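Local coordinates for CRISPR-associated protein, Cse2 family (Meiothermus ruber, PDB 3WA8) that probably binds the crRNA and stabilises the R-loop as the CasB (Cse2) subunit of a type I-E CRISPR surveillance complex, at residues Glu11-Arg19 with Trp162-Leu170. Numbering follows the deposited sequence.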
ATOM      1  N   GLU A  11      -6.877   9.293   4.935  1.00 61.28           N
ATOM      2  CA  GLU A  11      -6.563   8.223   3.992  1.00 57.12           C
ATOM      3  C   GLU A  11      -7.689   7.198   3.917  1.00 57.45           C
ATOM      4  O   GLU A  11      -7.979   6.664   2.831  1.00 55.71           O
ATOM      5  CB  GLU A  11      -5.247   7.531   4.323  1.00 55.04           C
ATOM      6  CG  GLU A  11      -4.052   8.426   4.278  1.00 55.69           C
ATOM      7  CD  GLU A  11      -3.855   9.186   5.561  1.00 61.02           C
ATOM      8  OE1 GLU A  11      -4.490   8.804   6.564  1.00 63.73           O
ATOM      9  OE2 GLU A  11      -3.071  10.166   5.564  1.00 63.47           O
ATOM     10  N   GLN A  12      -8.312   6.907   5.056  1.00 60.33           N
ATOM     11  CA  GLN A  12      -9.537   6.126   5.043  1.00 61.89           C
ATOM     12  C   GLN A  12     -10.559   6.824   4.162  1.00 61.81           C
ATOM     13  O   GLN A  12     -11.096   6.226   3.258  1.00 60.42           O
ATOM     14  CB  GLN A  12     -10.120   5.938   6.450  1.00 66.86           C
ATOM     15  CG  GLN A  12      -9.368   4.950   7.298  1.00 67.28           C
ATOM     16  CD  GLN A  12      -9.993   4.715   8.658  1.00 73.05           C
ATOM     17  OE1 GLN A  12     -10.712   5.565   9.235  1.00 78.85           O
ATOM     18  NE2 GLN A  12      -9.718   3.538   9.190  1.00 74.19           N
ATOM     19  N   ALA A  13     -10.815   8.096   4.417  1.00 64.31           N
ATOM     20  CA  ALA A  13     -11.815   8.802   3.652  1.00 65.38           C
ATOM     21  C   ALA A  13     -11.494   8.681   2.170  1.00 61.50           C
ATOM     22  O   ALA A  13     -12.388   8.521   1.340  1.00 61.70           O
ATOM     23  CB  ALA A  13     -11.871  10.237   4.061  1.00 68.67           C
ATOM     24  N   PHE A  14     -10.213   8.726   1.837  1.00 58.51           N
ATOM     25  CA  PHE A  14      -9.840   8.729   0.457  1.00 55.58           C
ATOM     26  C   PHE A  14     -10.223   7.407  -0.196  1.00 54.41           C
ATOM     27  O   PHE A  14     -10.835   7.375  -1.279  1.00 54.40           O
ATOM     28  CB  PHE A  14      -8.346   9.001   0.326  1.00 53.32           C
ATOM     29  CG  PHE A  14      -7.835   8.905  -1.083  1.00 50.26           C
ATOM     30  CD1 PHE A  14      -8.245   9.829  -2.057  1.00 50.70           C
ATOM     31  CD2 PHE A  14      -6.954   7.883  -1.445  1.00 45.42           C
ATOM     32  CE1 PHE A  14      -7.778   9.731  -3.378  1.00 48.09           C
ATOM     33  CE2 PHE A  14      -6.481   7.788  -2.742  1.00 44.51           C
ATOM     34  CZ  PHE A  14      -6.891   8.715  -3.717  1.00 45.33           C
ATOM     35  N   VAL A  15      -9.859   6.317   0.465  1.00 54.19           N
ATOM     36  CA  VAL A  15     -10.114   4.989  -0.055  1.00 53.02           C
ATOM     37  C   VAL A  15     -11.616   4.717  -0.163  1.00 55.57           C
ATOM     38  O   VAL A  15     -12.072   4.280  -1.202  1.00 55.56           O
ATOM     39  CB  VAL A  15      -9.379   3.940   0.802  1.00 53.21           C
ATOM     40  CG1 VAL A  15      -9.921   2.521   0.555  1.00 53.14           C
ATOM     41  CG2 VAL A  15      -7.868   4.040   0.518  1.00 49.91           C
ATOM     42  N   ARG A  16     -12.379   5.001   0.879  1.00 58.60           N
ATOM     43  CA  ARG A  16     -13.832   4.943   0.794  1.00 62.84           C
ATOM     44  C   ARG A  16     -14.373   5.661  -0.456  1.00 61.42           C
ATOM     45  O   ARG A  16     -15.247   5.143  -1.151  1.00 62.62           O
ATOM     46  CB  ARG A  16     -14.446   5.531   2.067  1.00 66.95           C
ATOM     47  CG  ARG A  16     -15.984   5.623   2.112  1.00 73.18           C
ATOM     48  CD  ARG A  16     -16.493   5.727   3.590  1.00 79.70           C
ATOM     49  NE  ARG A  16     -15.560   5.013   4.493  1.00 86.15           N
ATOM     50  CZ  ARG A  16     -15.647   4.929   5.828  1.00 91.01           C
ATOM     51  NH1 ARG A  16     -16.655   5.513   6.492  1.00 96.95           N
ATOM     52  NH2 ARG A  16     -14.705   4.251   6.500  1.00 88.65           N
ATOM     53  N   TYR A  17     -13.835   6.840  -0.744  1.00 59.72           N
ATOM     54  CA  TYR A  17     -14.310   7.687  -1.827  1.00 59.24           C
ATOM     55  C   TYR A  17     -14.036   7.012  -3.157  1.00 55.91           C
ATOM     56  O   TYR A  17     -14.914   6.969  -4.024  1.00 56.17           O
ATOM     57  CB  TYR A  17     -13.604   9.032  -1.691  1.00 60.28           C
ATOM     58  CG  TYR A  17     -13.826  10.137  -2.709  1.00 61.29           C
ATOM     59  CD1 TYR A  17     -14.809  11.118  -2.539  1.00 65.62           C
ATOM     60  CD2 TYR A  17     -12.951  10.270  -3.782  1.00 59.37           C
ATOM     61  CE1 TYR A  17     -14.948  12.180  -3.492  1.00 68.55           C
ATOM     62  CE2 TYR A  17     -13.058  11.288  -4.714  1.00 60.50           C
ATOM     63  CZ  TYR A  17     -14.045  12.244  -4.589  1.00 66.17           C
ATOM     64  OH  TYR A  17     -14.076  13.244  -5.574  1.00 66.79           O
ATOM     65  N   LEU A  18     -12.830   6.460  -3.313  1.00 52.44           N
ATOM     66  CA  LEU A  18     -12.494   5.717  -4.517  1.00 49.91           C
ATOM     67  C   LEU A  18     -13.456   4.542  -4.699  1.00 51.69           C
ATOM     68  O   LEU A  18     -13.928   4.305  -5.813  1.00 52.26           O
ATOM     69  CB  LEU A  18     -11.075   5.181  -4.480  1.00 47.16           C
ATOM     70  CG  LEU A  18      -9.811   6.033  -4.501  1.00 46.22           C
ATOM     71  CD1 LEU A  18      -8.626   5.151  -4.134  1.00 45.23           C
ATOM     72  CD2 LEU A  18      -9.539   6.584  -5.842  1.00 46.13           C
ATOM     73  N   ARG A  19     -13.752   3.814  -3.618  1.00 52.68           N
ATOM     74  CA  ARG A  19     -14.665   2.668  -3.688  1.00 54.72           C
ATOM     75  C   ARG A  19     -16.068   3.066  -4.095  1.00 57.51           C
ATOM     76  O   ARG A  19     -16.762   2.346  -4.827  1.00 59.24           O
ATOM     77  CB  ARG A  19     -14.768   1.984  -2.337  1.00 56.97           C
ATOM     78  CG  ARG A  19     -13.472   1.462  -1.838  1.00 55.44           C
ATOM     79  CD  ARG A  19     -13.694   0.320  -0.925  1.00 57.72           C
ATOM     80  NE  ARG A  19     -12.450  -0.428  -0.788  1.00 56.94           N
ATOM     81  CZ  ARG A  19     -11.776  -0.545   0.346  1.00 55.70           C
ATOM     82  NH1 ARG A  19     -12.218   0.032   1.446  1.00 58.55           N
ATOM     83  NH2 ARG A  19     -10.673  -1.247   0.380  1.00 51.68           N
ATOM     84  N   TRP A 162      -5.227  -0.748   2.167  1.00 44.62           N
ATOM     85  CA  TRP A 162      -4.866   0.442   1.407  1.00 42.47           C
ATOM     86  C   TRP A 162      -4.780   1.742   2.198  1.00 43.47           C
ATOM     87  O   TRP A 162      -3.829   2.502   2.019  1.00 42.86           O
ATOM     88  CB  TRP A 162      -5.767   0.601   0.221  1.00 41.60           C
ATOM     89  CG  TRP A 162      -5.779  -0.617  -0.596  1.00 41.80           C
ATOM     90  CD1 TRP A 162      -6.717  -1.599  -0.571  1.00 43.31           C
ATOM     91  CD2 TRP A 162      -4.796  -1.016  -1.567  1.00 39.85           C
ATOM     92  NE1 TRP A 162      -6.399  -2.578  -1.485  1.00 43.19           N
ATOM     93  CE2 TRP A 162      -5.219  -2.255  -2.102  1.00 40.70           C
ATOM     94  CE3 TRP A 162      -3.610  -0.438  -2.049  1.00 38.54           C
ATOM     95  CZ2 TRP A 162      -4.504  -2.934  -3.091  1.00 40.32           C
ATOM     96  CZ3 TRP A 162      -2.898  -1.112  -3.038  1.00 37.65           C
ATOM     97  CH2 TRP A 162      -3.358  -2.347  -3.548  1.00 39.66           C
ATOM     98  N   SER A 163      -5.720   2.018   3.083  1.00 46.05           N
ATOM     99  CA  SER A 163      -5.617   3.288   3.775  1.00 48.51           C
ATOM    100  C   SER A 163      -4.339   3.353   4.622  1.00 49.43           C
ATOM    101  O   SER A 163      -3.628   4.367   4.629  1.00 49.13           O
ATOM    102  CB  SER A 163      -6.864   3.591   4.590  1.00 51.76           C
ATOM    103  OG  SER A 163      -6.907   2.761   5.712  1.00 54.70           O
ATOM    104  N   GLU A 164      -4.015   2.259   5.308  1.00 51.34           N
ATOM    105  CA  GLU A 164      -2.762   2.240   6.059  1.00 52.55           C
ATOM    106  C   GLU A 164      -1.571   2.359   5.094  1.00 49.68           C
ATOM    107  O   GLU A 164      -0.602   3.062   5.404  1.00 49.71           O
ATOM    108  CB  GLU A 164      -2.651   1.020   6.982  1.00 54.17           C
ATOM    109  CG  GLU A 164      -3.251   1.210   8.386  1.00 61.73           C
ATOM    110  CD  GLU A 164      -4.786   0.883   8.494  1.00 70.35           C
ATOM    111  OE1 GLU A 164      -5.487   0.812   7.442  1.00 69.99           O
ATOM    112  OE2 GLU A 164      -5.291   0.710   9.646  1.00 74.74           O
ATOM    113  N   LEU A 165      -1.656   1.716   3.923  1.00 47.74           N
ATOM    114  CA  LEU A 165      -0.568   1.808   2.958  1.00 46.45           C
ATOM    115  C   LEU A 165      -0.298   3.280   2.597  1.00 47.59           C
ATOM    116  O   LEU A 165       0.856   3.773   2.676  1.00 48.36           O
ATOM    117  CB  LEU A 165      -0.834   0.974   1.710  1.00 44.40           C
ATOM    118  CG  LEU A 165       0.363   0.888   0.739  1.00 43.47           C
ATOM    119  CD1 LEU A 165       1.534   0.156   1.370  1.00 42.99           C
ATOM    120  CD2 LEU A 165      -0.005   0.187  -0.575  1.00 42.58           C
ATOM    121  N   LEU A 166      -1.364   4.005   2.261  1.00 48.39           N
ATOM    122  CA  LEU A 166      -1.209   5.402   1.878  1.00 48.91           C
ATOM    123  C   LEU A 166      -0.597   6.240   3.002  1.00 51.32           C
ATOM    124  O   LEU A 166       0.364   6.975   2.768  1.00 51.47           O
ATOM    125  CB  LEU A 166      -2.536   5.982   1.384  1.00 49.47           C
ATOM    126  CG  LEU A 166      -2.557   7.475   1.101  1.00 50.55           C
ATOM    127  CD1 LEU A 166      -1.557   7.854  -0.003  1.00 50.28           C
ATOM    128  CD2 LEU A 166      -3.966   7.882   0.769  1.00 49.70           C
ATOM    129  N   ARG A 167      -1.148   6.111   4.208  1.00 53.45           N
ATOM    130  CA  ARG A 167      -0.605   6.797   5.379  1.00 57.68           C
ATOM    131  C   ARG A 167       0.894   6.494   5.522  1.00 56.11           C
ATOM    132  O   ARG A 167       1.703   7.389   5.801  1.00 58.10           O
ATOM    133  CB  ARG A 167      -1.387   6.398   6.643  1.00 60.28           C
ATOM    134  CG  ARG A 167      -0.783   6.826   8.009  1.00 66.22           C
ATOM    135  CD  ARG A 167      -1.175   5.850   9.180  1.00 69.30           C
ATOM    136  NE  ARG A 167       0.019   5.316   9.871  1.00 77.99           N
ATOM    137  CZ  ARG A 167       0.341   5.519  11.168  1.00 85.94           C
ATOM    138  NH1 ARG A 167      -0.451   6.225  11.982  1.00 91.35           N
ATOM    139  NH2 ARG A 167       1.468   4.996  11.676  1.00 86.56           N
ATOM    140  N   ASP A 168       1.258   5.230   5.297  1.00 53.02           N
ATOM    141  CA  ASP A 168       2.633   4.790   5.475  1.00 51.48           C
ATOM    142  C   ASP A 168       3.528   5.360   4.391  1.00 49.51           C
ATOM    143  O   ASP A 168       4.570   5.953   4.701  1.00 51.39           O
ATOM    144  CB  ASP A 168       2.727   3.268   5.541  1.00 50.07           C
ATOM    145  CG  ASP A 168       2.429   2.721   6.933  1.00 53.53           C
ATOM    146  OD1 ASP A 168       2.444   3.496   7.915  1.00 57.56           O
ATOM    147  OD2 ASP A 168       2.160   1.506   7.048  1.00 55.45           O
ATOM    148  N   LEU A 169       3.118   5.222   3.133  1.00 45.56           N
ATOM    149  CA  LEU A 169       3.843   5.884   2.065  1.00 44.07           C
ATOM    150  C   LEU A 169       3.992   7.374   2.319  1.00 46.74           C
ATOM    151  O   LEU A 169       5.056   7.924   2.073  1.00 48.89           O
ATOM    152  CB  LEU A 169       3.187   5.655   0.726  1.00 41.55           C
ATOM    153  CG  LEU A 169       3.168   4.197   0.279  1.00 40.07           C
ATOM    154  CD1 LEU A 169       2.474   4.091  -1.069  1.00 38.49           C
ATOM    155  CD2 LEU A 169       4.585   3.635   0.199  1.00 40.74           C
ATOM    156  N   LEU A 170       2.965   8.045   2.842  1.00 47.47           N
ATOM    157  CA  LEU A 170       3.091   9.477   3.009  1.00 50.11           C
ATOM    158  C   LEU A 170       4.225   9.807   3.941  1.00 53.03           C
ATOM    159  O   LEU A 170       4.806  10.873   3.840  1.00 55.77           O
ATOM    160  CB  LEU A 170       1.797  10.112   3.483  1.00 51.72           C
ATOM    161  CG  LEU A 170       0.703  10.271   2.417  1.00 51.50           C
ATOM    162  CD1 LEU A 170      -0.680  10.254   3.062  1.00 53.28           C
ATOM    163  CD2 LEU A 170       0.885  11.496   1.505  1.00 50.26           C
TER
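E11 is the knob of this helix pair, its side chain lodged among S163, L166, R167 and L170 of helix 162-170. Its CB lies 3.6 Å from the backbone O of S163, and its CG rests against the branch of L166, with CD2 of that leucine also 3.6 Å away. With CG anti to the carbonyl carbon (chi1 -61°) and a bend at chi2 (84°), the chain crosses L166 and carries CD past CB of R167. At the tip, OE1 faces that same CB, while OE2 comes within 3.5 Å of CD1 of L170, which arrives from the opposite direction. Glutamate suits the place because its methylenes pack as apolar surface, and because the residue is partly exposed the carboxylate can probably still reach solvent. No salt bridge forms with R167: OE1 of E11 and NE of R167 stand 6.6 Å apart, so any attraction is probably weak and long-range. Replacing E11 by an alanine is likely to leave the hollow among S163, L166, R167 and L170 unfilled, with the methylene contact to L166 lost.

Where the backbones come nearest, the small S163 suits the approach, its CB lying 3.6 Å from the backbone N of Q12. Deeper in, V15 sets CG2 against CB of W162, and CD2 of the F14 ring meets CD2 of L166 at 3.7 Å. Y65 and F48 meet the F14 ring edge-to-face, tying this side to the aromatic core. R19 brings NH2 near W162, though its charge is paired with E80.

With axes 8.4 Å apart and inclined at 131°, the two segments form an obliquely crossed helix pair in which one side chain, E11, packs as a knob into a hole of the other helix, joining the N-terminal helix of the all-helical Cse2 fold to a late one.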